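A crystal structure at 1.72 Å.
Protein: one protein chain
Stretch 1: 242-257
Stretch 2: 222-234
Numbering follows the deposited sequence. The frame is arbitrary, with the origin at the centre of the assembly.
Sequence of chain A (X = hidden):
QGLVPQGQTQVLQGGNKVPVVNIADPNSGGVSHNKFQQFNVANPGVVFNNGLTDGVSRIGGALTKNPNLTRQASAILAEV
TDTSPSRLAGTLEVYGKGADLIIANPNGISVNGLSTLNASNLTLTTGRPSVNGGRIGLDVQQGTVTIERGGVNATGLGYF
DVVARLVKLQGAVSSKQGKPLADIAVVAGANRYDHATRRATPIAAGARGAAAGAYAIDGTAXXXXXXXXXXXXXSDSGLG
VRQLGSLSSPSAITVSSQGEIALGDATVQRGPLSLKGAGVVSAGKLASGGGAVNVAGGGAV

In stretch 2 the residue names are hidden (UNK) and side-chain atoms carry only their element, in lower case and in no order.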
ATOM      1  N   ARG A 242       4.387 -16.913   3.487  1.00 14.55           N
ATOM      2  CA  ARG A 242       3.717 -17.518   4.623  1.00 15.24           C
ATOM      3  C   ARG A 242       2.624 -16.567   5.054  1.00 15.59           C
ATOM      4  O   ARG A 242       2.873 -15.413   5.390  1.00 17.00           O
ATOM      5  CB  ARG A 242       4.652 -17.770   5.779  1.00 15.40           C
ATOM      6  CG  ARG A 242       3.922 -18.441   6.969  1.00 18.22           C
ATOM      7  CD  ARG A 242       4.841 -19.020   7.993  1.00 21.61           C
ATOM      8  NE  ARG A 242       5.732 -18.023   8.580  1.00 24.99           N
ATOM      9  CZ  ARG A 242       6.685 -18.310   9.450  1.00 27.30           C
ATOM     10  NH1 ARG A 242       6.875 -19.564   9.827  1.00 28.23           N
ATOM     11  NH2 ARG A 242       7.461 -17.347   9.934  1.00 26.59           N
ATOM     12  N   GLN A 243       1.410 -17.057   5.079  1.00 16.32           N
ATOM     13  CA  GLN A 243       0.279 -16.241   5.478  1.00 16.19           C
ATOM     14  C   GLN A 243      -0.660 -17.115   6.266  1.00 16.47           C
ATOM     15  O   GLN A 243      -1.495 -17.825   5.679  1.00 17.27           O
ATOM     16  CB  GLN A 243      -0.413 -15.641   4.247  1.00 16.70           C
ATOM     17  CG  GLN A 243      -1.741 -14.820   4.493  1.00 16.88           C
ATOM     18  CD  GLN A 243      -1.764 -13.790   5.666  1.00 20.36           C
ATOM     19  OE1 GLN A 243      -1.394 -14.093   6.792  1.00 22.50           O
ATOM     20  NE2 GLN A 243      -2.281 -12.599   5.404  1.00 20.30           N
ATOM     21  N   LEU A 244      -0.495 -17.069   7.590  1.00 15.54           N
ATOM     22  CA  LEU A 244      -1.316 -17.850   8.504  1.00 16.70           C
ATOM     23  C   LEU A 244      -2.617 -17.148   8.879  1.00 15.25           C
ATOM     24  O   LEU A 244      -3.536 -17.804   9.402  1.00 16.38           O
ATOM     25  CB  LEU A 244      -0.535 -18.166   9.764  1.00 18.10           C
ATOM     26  CG  LEU A 244       0.837 -18.807   9.586  1.00 21.14           C
ATOM     27  CD1 LEU A 244       1.445 -19.105  10.939  1.00 24.96           C
ATOM     28  CD2 LEU A 244       0.715 -20.045   8.754  1.00 22.48           C
ATOM     29  N   GLY A 245      -2.689 -15.839   8.645  1.00 15.14           N
ATOM     30  CA  GLY A 245      -3.928 -15.065   8.760  1.00 14.66           C
ATOM     31  C   GLY A 245      -4.979 -15.528   7.755  1.00 13.62           C
ATOM     32  O   GLY A 245      -4.636 -15.758   6.607  1.00 14.25           O
ATOM     33  N   SER A 246      -6.230 -15.702   8.174  1.00 13.24           N
ATOM     34  CA  SER A 246      -7.293 -16.192   7.300  1.00 13.79           C
ATOM     35  C   SER A 246      -7.487 -15.230   6.149  1.00 12.71           C
ATOM     36  O   SER A 246      -7.417 -14.035   6.355  1.00 12.44           O
ATOM     37  CB  SER A 246      -8.601 -16.277   8.073  1.00 15.45           C
ATOM     38  OG  SER A 246      -8.459 -17.321   9.012  1.00 22.31           O
ATOM     39  N   LEU A 247      -7.716 -15.763   4.951  1.00 11.91           N
ATOM     40  CA  LEU A 247      -7.973 -14.964   3.772  1.00 12.23           C
ATOM     41  C   LEU A 247      -9.420 -15.184   3.392  1.00 12.15           C
ATOM     42  O   LEU A 247      -9.865 -16.345   3.285  1.00 12.54           O
ATOM     43  CB  LEU A 247      -7.062 -15.421   2.648  1.00 11.56           C
ATOM     44  CG  LEU A 247      -5.572 -15.315   2.956  1.00 13.33           C
ATOM     45  CD1 LEU A 247      -4.788 -15.739   1.721  1.00 15.69           C
ATOM     46  CD2 LEU A 247      -5.153 -13.904   3.304  1.00 15.68           C
ATOM     47  N   SER A 248     -10.115 -14.100   3.094  1.00 12.11           N
ATOM     48  CA  SER A 248     -11.516 -14.174   2.710  1.00 13.23           C
ATOM     49  C   SER A 248     -11.766 -13.236   1.571  1.00 12.79           C
ATOM     50  O   SER A 248     -11.419 -12.073   1.671  1.00 13.92           O
ATOM     51  CB  SER A 248     -12.382 -13.825   3.939  1.00 13.66           C
ATOM     52  OG  SER A 248     -13.766 -13.989   3.646  1.00 16.14           O
ATOM     53  N   SER A 249     -12.415 -13.698   0.498  1.00 12.42           N
ATOM     54  CA  SER A 249     -12.672 -12.841  -0.665  1.00 12.47           C
ATOM     55  C   SER A 249     -13.933 -13.246  -1.431  1.00 13.21           C
ATOM     56  O   SER A 249     -14.152 -14.445  -1.674  1.00 13.10           O
ATOM     57  CB  SER A 249     -11.502 -12.922  -1.643  1.00 12.93           C
ATOM     58  OG  SER A 249     -11.852 -12.258  -2.832  1.00 13.13           O
ATOM     59  N   PRO A 250     -14.770 -12.289  -1.827  1.00 13.80           N
ATOM     60  CA  PRO A 250     -15.902 -12.656  -2.682  1.00 14.94           C
ATOM     61  C   PRO A 250     -15.497 -13.237  -4.020  1.00 15.17           C
ATOM     62  O   PRO A 250     -16.264 -14.017  -4.569  1.00 16.38           O
ATOM     63  CB  PRO A 250     -16.646 -11.358  -2.870  1.00 15.85           C
ATOM     64  CG  PRO A 250     -15.720 -10.340  -2.555  1.00 17.29           C
ATOM     65  CD  PRO A 250     -14.843 -10.877  -1.422  1.00 14.54           C
ATOM     66  N   SER A 251     -14.360 -12.836  -4.581  1.00 15.33           N
ATOM     67  CA  SER A 251     -14.132 -13.083  -6.008  1.00 16.09           C
ATOM     68  C   SER A 251     -12.835 -13.774  -6.416  1.00 16.18           C
ATOM     69  O   SER A 251     -12.802 -14.424  -7.447  1.00 16.94           O
ATOM     70  CB  SER A 251     -14.246 -11.765  -6.767  1.00 17.01           C
ATOM     71  OG  SER A 251     -15.556 -11.240  -6.638  1.00 17.84           O
ATOM     72  N   ALA A 252     -11.758 -13.636  -5.648  1.00 15.44           N
ATOM     73  CA  ALA A 252     -10.520 -14.346  -5.986  1.00 14.73           C
ATOM     74  C   ALA A 252      -9.469 -14.221  -4.912  1.00 14.18           C
ATOM     75  O   ALA A 252      -9.290 -13.157  -4.338  1.00 13.03           O
ATOM     76  CB  ALA A 252      -9.897 -13.839  -7.298  1.00 15.15           C
ATOM     77  N   ILE A 253      -8.716 -15.299  -4.749  1.00 14.05           N
ATOM     78  CA  ILE A 253      -7.454 -15.286  -4.017  1.00 14.62           C
ATOM     79  C   ILE A 253      -6.414 -15.910  -4.921  1.00 13.81           C
ATOM     80  O   ILE A 253      -6.572 -17.061  -5.404  1.00 13.84           O
ATOM     81  CB  ILE A 253      -7.581 -16.052  -2.679  1.00 14.75           C
ATOM     82  CG1 ILE A 253      -8.518 -15.336  -1.708  1.00 15.01           C
ATOM     83  CG2 ILE A 253      -6.215 -16.277  -2.018  1.00 16.22           C
ATOM     84  CD1 ILE A 253      -8.935 -16.181  -0.506  1.00 15.25           C
ATOM     85  N   THR A 254      -5.363 -15.170  -5.159  1.00 13.55           N
ATOM     86  CA  THR A 254      -4.265 -15.619  -6.000  1.00 14.15           C
ATOM     87  C   THR A 254      -2.960 -15.437  -5.255  1.00 14.83           C
ATOM     88  O   THR A 254      -2.663 -14.337  -4.772  1.00 14.58           O
ATOM     89  CB  THR A 254      -4.234 -14.805  -7.282  1.00 15.50           C
ATOM     90  OG1 THR A 254      -5.537 -14.823  -7.892  1.00 17.22           O
ATOM     91  CG2 THR A 254      -3.261 -15.387  -8.306  1.00 18.31           C
ATOM     92  N   VAL A 255      -2.177 -16.501  -5.163  1.00 14.70           N
ATOM     93  CA  VAL A 255      -0.825 -16.409  -4.592  1.00 14.56           C
ATOM     94  C   VAL A 255       0.188 -16.953  -5.589  1.00 16.12           C
ATOM     95  O   VAL A 255       0.036 -18.095  -6.086  1.00 17.79           O
ATOM     96  CB  VAL A 255      -0.731 -17.187  -3.251  1.00 14.37           C
ATOM     97  CG1 VAL A 255       0.612 -16.957  -2.620  1.00 13.94           C
ATOM     98  CG2 VAL A 255      -1.820 -16.824  -2.318  1.00 14.61           C
ATOM     99  N   SER A 256       1.226 -16.178  -5.850  1.00 16.30           N
ATOM    100  CA  SER A 256       2.322 -16.540  -6.753  1.00 16.73           C
ATOM    101  C   SER A 256       3.631 -16.376  -5.983  1.00 17.22           C
ATOM    102  O   SER A 256       3.888 -15.331  -5.376  1.00 17.53           O
ATOM    103  CB  SER A 256       2.262 -15.658  -8.007  1.00 17.43           C
ATOM    104  OG  SER A 256       3.416 -15.810  -8.846  1.00 21.40           O
ATOM    105  N   SER A 257       4.455 -17.419  -5.976  1.00 16.73           N
ATOM    106  CA  SER A 257       5.714 -17.387  -5.273  1.00 16.16           C
ATOM    107  C   SER A 257       6.815 -18.024  -6.087  1.00 17.14           C
ATOM    108  O   SER A 257       6.579 -19.026  -6.755  1.00 18.34           O
ATOM    109  CB  SER A 257       5.566 -18.102  -3.928  1.00 16.14           C
ATOM    110  OG  SER A 257       6.796 -18.119  -3.199  1.00 15.72           O
ATOM    111  N   UNK A 222      -2.769 -12.848  13.186  1.00 14.99           N
ATOM    112  CA  UNK A 222      -3.355 -11.512  13.289  1.00 15.48           C
ATOM    113  C   UNK A 222      -3.517 -10.825  11.915  1.00 15.04           C
ATOM    114  O   UNK A 222      -4.279  -9.876  11.797  1.00 15.72           O
ATOM    115  c   UNK A 222      -2.542 -10.633  14.200  1.00 15.82           C
ATOM    116  N   UNK A 223      -2.794 -11.311  10.914  1.00 14.91           N
ATOM    117  CA  UNK A 223      -2.764 -10.694   9.588  1.00 13.97           C
ATOM    118  C   UNK A 223      -3.878 -11.180   8.668  1.00 14.16           C
ATOM    119  O   UNK A 223      -3.646 -11.354   7.473  1.00 14.03           O
ATOM    120  N   UNK A 224      -5.081 -11.369   9.197  1.00 13.10           N
ATOM    121  CA  UNK A 224      -6.220 -11.785   8.380  1.00 13.21           C
ATOM    122  C   UNK A 224      -6.537 -10.709   7.338  1.00 13.24           C
ATOM    123  O   UNK A 224      -6.345  -9.531   7.593  1.00 13.08           O
ATOM    124  c   UNK A 224      -7.438 -12.033   9.242  1.00 14.85           C
ATOM    125  N   UNK A 225      -6.994 -11.136   6.165  1.00 12.28           N
ATOM    126  CA  UNK A 225      -7.325 -10.212   5.079  1.00 12.53           C
ATOM    127  C   UNK A 225      -8.697 -10.495   4.501  1.00 12.09           C
ATOM    128  O   UNK A 225      -9.093 -11.665   4.350  1.00 12.07           O
ATOM    129  c   UNK A 225      -6.288 -10.298   3.979  1.00 12.92           C
ATOM    130  c   UNK A 225      -4.883 -10.083   4.438  1.00 15.96           C
ATOM    131  c   UNK A 225      -3.219 -11.588   3.120  1.00 25.71           C
ATOM    132  s   UNK A 225      -3.701 -10.193   3.034  1.00 19.91           S
ATOM    133  N   UNK A 226      -9.398  -9.412   4.164  1.00 12.17           N
ATOM    134  CA  UNK A 226     -10.710  -9.469   3.527  1.00 12.03           C
ATOM    135  C   UNK A 226     -10.715  -8.442   2.395  1.00 12.24           C
ATOM    136  O   UNK A 226     -10.625  -7.244   2.630  1.00 12.12           O
ATOM    137  c   UNK A 226     -13.201  -9.154   4.075  1.00 14.29           C
ATOM    138  c   UNK A 226     -13.749 -10.181   3.320  1.00 16.72           C
ATOM    139  c   UNK A 226     -11.767  -9.238   4.570  1.00 12.81           C
ATOM    140  c   UNK A 226     -15.842  -9.054   3.162  1.00 20.45           C
ATOM    141  c   UNK A 226     -14.014  -8.078   4.403  1.00 17.78           C
ATOM    142  c   UNK A 226     -15.341  -8.007   3.933  1.00 19.69           C
ATOM    143  c   UNK A 226     -15.066 -10.119   2.856  1.00 20.24           C
ATOM    144  o   UNK A 226     -17.138  -9.081   2.691  1.00 22.46           O
ATOM    145  N   UNK A 227     -10.778  -8.923   1.154  1.00 13.13           N
ATOM    146  CA  UNK A 227     -10.685  -8.064  -0.006  1.00 13.22           C
ATOM    147  C   UNK A 227     -11.451  -8.629  -1.181  1.00 13.47           C
ATOM    148  O   UNK A 227     -11.730  -9.832  -1.240  1.00 13.74           O
ATOM    149  N   UNK A 228     -11.843  -7.744  -2.095  1.00 14.07           N
ATOM    150  CA  UNK A 228     -12.670  -8.113  -3.244  1.00 14.47           C
ATOM    151  C   UNK A 228     -11.965  -9.159  -4.097  1.00 13.95           C
ATOM    152  O   UNK A 228     -12.540 -10.166  -4.467  1.00 13.72           O
ATOM    153  c   UNK A 228     -13.485  -4.953  -6.437  1.00 26.43           C
ATOM    154  c   UNK A 228     -13.051  -6.845  -4.056  1.00 14.88           C
ATOM    155  n   UNK A 228     -14.107  -3.648  -6.762  1.00 29.89           N
ATOM    156  c   UNK A 228     -14.521  -5.826  -5.788  1.00 23.00           C
ATOM    157  c   UNK A 228     -13.925  -7.106  -5.254  1.00 18.96           C
ATOM    158  N   UNK A 229     -10.713  -8.886  -4.418  1.00 13.86           N
ATOM    159  CA  UNK A 229      -9.746  -9.842  -4.867  1.00 13.97           C
ATOM    160  C   UNK A 229      -8.537  -9.639  -3.978  1.00 13.82           C
ATOM    161  O   UNK A 229      -8.193  -8.493  -3.657  1.00 15.17           O
ATOM    162  c   UNK A 229     -11.048 -10.417  -8.076  1.00 18.41           C
ATOM    163  c   UNK A 229      -9.309  -9.596  -6.316  1.00 14.64           C
ATOM    164  c   UNK A 229     -10.449  -9.493  -7.281  1.00 16.09           C
ATOM    165  n   UNK A 229     -12.073  -9.777  -8.739  1.00 18.84           N
ATOM    166  n   UNK A 229     -11.107  -8.306  -7.511  1.00 18.43           N
ATOM    167  c   UNK A 229     -12.073  -8.502  -8.396  1.00 19.65           C
ATOM    168  N   UNK A 230      -7.899 -10.727  -3.602  1.00 12.99           N
ATOM    169  CA  UNK A 230      -6.641 -10.710  -2.836  1.00 12.76           C
ATOM    170  C   UNK A 230      -5.555 -11.363  -3.684  1.00 12.48           C
ATOM    171  O   UNK A 230      -5.739 -12.478  -4.221  1.00 12.34           O
ATOM    172  c   UNK A 230      -8.171 -11.706   0.586  1.00 14.98           C
ATOM    173  c   UNK A 230      -7.893 -10.886  -0.643  1.00 13.98           C
ATOM    174  c   UNK A 230      -5.472 -11.489  -0.725  1.00 12.59           C
ATOM    175  c   UNK A 230      -6.793 -11.482  -1.516  1.00 12.55           C
ATOM    176  N   UNK A 231      -4.437 -10.668  -3.831  1.00 12.04           N
ATOM    177  CA  UNK A 231      -3.310 -11.167  -4.569  1.00 12.67           C
ATOM    178  C   UNK A 231      -2.050 -11.019  -3.718  1.00 12.66           C
ATOM    179  O   UNK A 231      -1.765  -9.929  -3.236  1.00 12.07           O
ATOM    180  c   UNK A 231      -2.010 -10.937  -6.700  1.00 16.63           C
ATOM    181  c   UNK A 231      -3.148 -10.373  -5.838  1.00 13.89           C
ATOM    182  o   UNK A 231      -4.345 -10.487  -6.623  1.00 16.03           O
ATOM    183  N   UNK A 232      -1.318 -12.118  -3.553  1.00 13.33           N
ATOM    184  CA  UNK A 232      -0.017 -12.138  -2.897  1.00 14.32           C
ATOM    185  C   UNK A 232       1.027 -12.642  -3.867  1.00 14.96           C
ATOM    186  O   UNK A 232       0.876 -13.731  -4.440  1.00 16.05           O
ATOM    187  c   UNK A 232      -1.090 -13.857   0.484  1.00 17.83           C
ATOM    188  c   UNK A 232      -1.217 -11.432  -0.014  1.00 16.10           C
ATOM    189  c   UNK A 232      -1.205 -12.788  -0.615  1.00 16.53           C
ATOM    190  c   UNK A 232      -0.037 -12.986  -1.619  1.00 15.06           C
ATOM    191  N   UNK A 233       2.070 -11.845  -4.063  1.00 14.70           N
ATOM    192  CA  UNK A 233       3.097 -12.128  -5.025  1.00 15.32           C
ATOM    193  C   UNK A 233       4.466 -11.951  -4.367  1.00 15.34           C
ATOM    194  O   UNK A 233       4.711 -10.943  -3.719  1.00 14.58           O
ATOM    195  c   UNK A 233       3.000 -11.203  -6.255  1.00 16.00           C
ATOM    196  c   UNK A 233       1.692 -11.437  -7.017  1.00 17.77           C
ATOM    197  c   UNK A 233       4.236 -11.398  -7.167  1.00 17.70           C
ATOM    198  N   UNK A 234       5.344 -12.937  -4.559  1.00 15.17           N
ATOM    199  CA  UNK A 234       6.722 -12.889  -4.119  1.00 14.40           C
ATOM    200  C   UNK A 234       7.560 -13.304  -5.318  1.00 14.46           C
ATOM    201  O   UNK A 234       7.358 -14.385  -5.881  1.00 14.57           O
ATOM    202  c   UNK A 234       6.931 -13.874  -2.971  1.00 14.24           C
ATOM    203  o   UNK A 234       8.279 -13.925  -2.590  1.00 14.06           O
TER
HETATM  204  O   HOH W   1      -6.802 -12.468  -7.024  1.00 20.07           O
HETATM  205  O   HOH W   2       5.972 -14.894  -8.218  1.00 22.89           O

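Position 222 carries a single side-chain carbon, pointing away from stretch 1 and touching nothing there: Ala222. Position 223 has no side-chain atoms, and its backbone O accepts a hydrogen bond from Gln243 NE2, so it is Gly223; Gln243 NE2 to Gly223 O is 2.8 Å, although that nitrogen is crowded in the model and its place is less sure. At 224 one carbon stands sideways to the partner, its CB 3.5 Å from Ser246 O, which makes it Ala224. Here the CA atoms come closest, Gly245 CA lying 4.0 Å from Ala224 CA, and glycine permits it: an ideal CB on Gly245 would lie 2.4 Å from Gly223 C.

Position 225 has an unbranched run of two carbons, a sulfur and a last carbon. Its CB points to the face that Leu247 occupies, and the end of the side chain comes nearer to stretch 1, beside Leu247: the signature of Met225. Its N and O both join the ladder to stretch 1, Met225 N donating to Ser246 O and Met225 O accepting from Ser248 N, each at 2.9 Å.

At 226 one carbon leads to a six-carbon ring bearing an oxygen, with Ser248 O at its edge and Pro250 CD nearby: Tyr226. Pro250 CD approaches Tyr226 CE1 at 4.4 Å. Position 227 again lacks a side chain, and its N donates to Ser248 O: Gly227, with Gly227 N to Ser248 O at 3.3 Å.

At 228 four carbons in a row end in nitrogen; its CB points away, and its backbone O accepts a weak hydrogen bond from Ser251 N. This is Lys228, with Ser251 N to Lys228 O at 3.2 Å. The same Ser251 N donates to Ser249 OG at 3.1 Å, tying the turn of stretch 1 together; Ser249 OG itself sits 2.9 Å from Gly227 O.

Position 229 has one carbon and a five-membered ring with two nitrogens, Ala252 CB sitting at the ring edge: His229, whose CD2 is 3.7 Å from Ala252 CB. Position 230 has four carbons, forked at the first, and its two-carbon arm ends near Ser248 O and Leu247, so it is Ile230; its CD1 reaches Ser248 O at 3.4 Å and Leu247 CB at 4.4 Å.

At 231 one carbon carries an oxygen and a carbon, and a water links that oxygen to Thr254 OG1: Thr231. The water lies 3.2 Å from Thr231 OG1, 2.8 Å from Thr254 OG1 and 3.0 Å from Ile230 O. The four carbons at 232 fork at the second, an end carbon lying by Val255 and Leu247, giving Leu232, with CD1 4.1 Å from Val255 CG2 and 4.3 Å from Leu247 CD1. At 233 a carbon carries two more, beside Ser256: Val233. One carbon and one oxygen at 234, near Ser257, make Ser234, whose N donates to Ser256 O at 2.9 Å; a second water joins Ser234 O and Ser256 OG, 2.8 Å from each.

The rule is parallel pairing in register. From Ile230 to Ser234, hydrogen bonds alternate between the strands, stitching backbone to backbone whatever the side chains. Sequence then sorts the faces: Ile230 and Leu232 pack with Leu247, Ile253 and Val255 in a buried apolar layer, while Thr231 and Val233 line up with Thr254 and Ser256 on the other face, where water can bridge.

Stretch 2 (222-234) AGAMYGKHITLVS
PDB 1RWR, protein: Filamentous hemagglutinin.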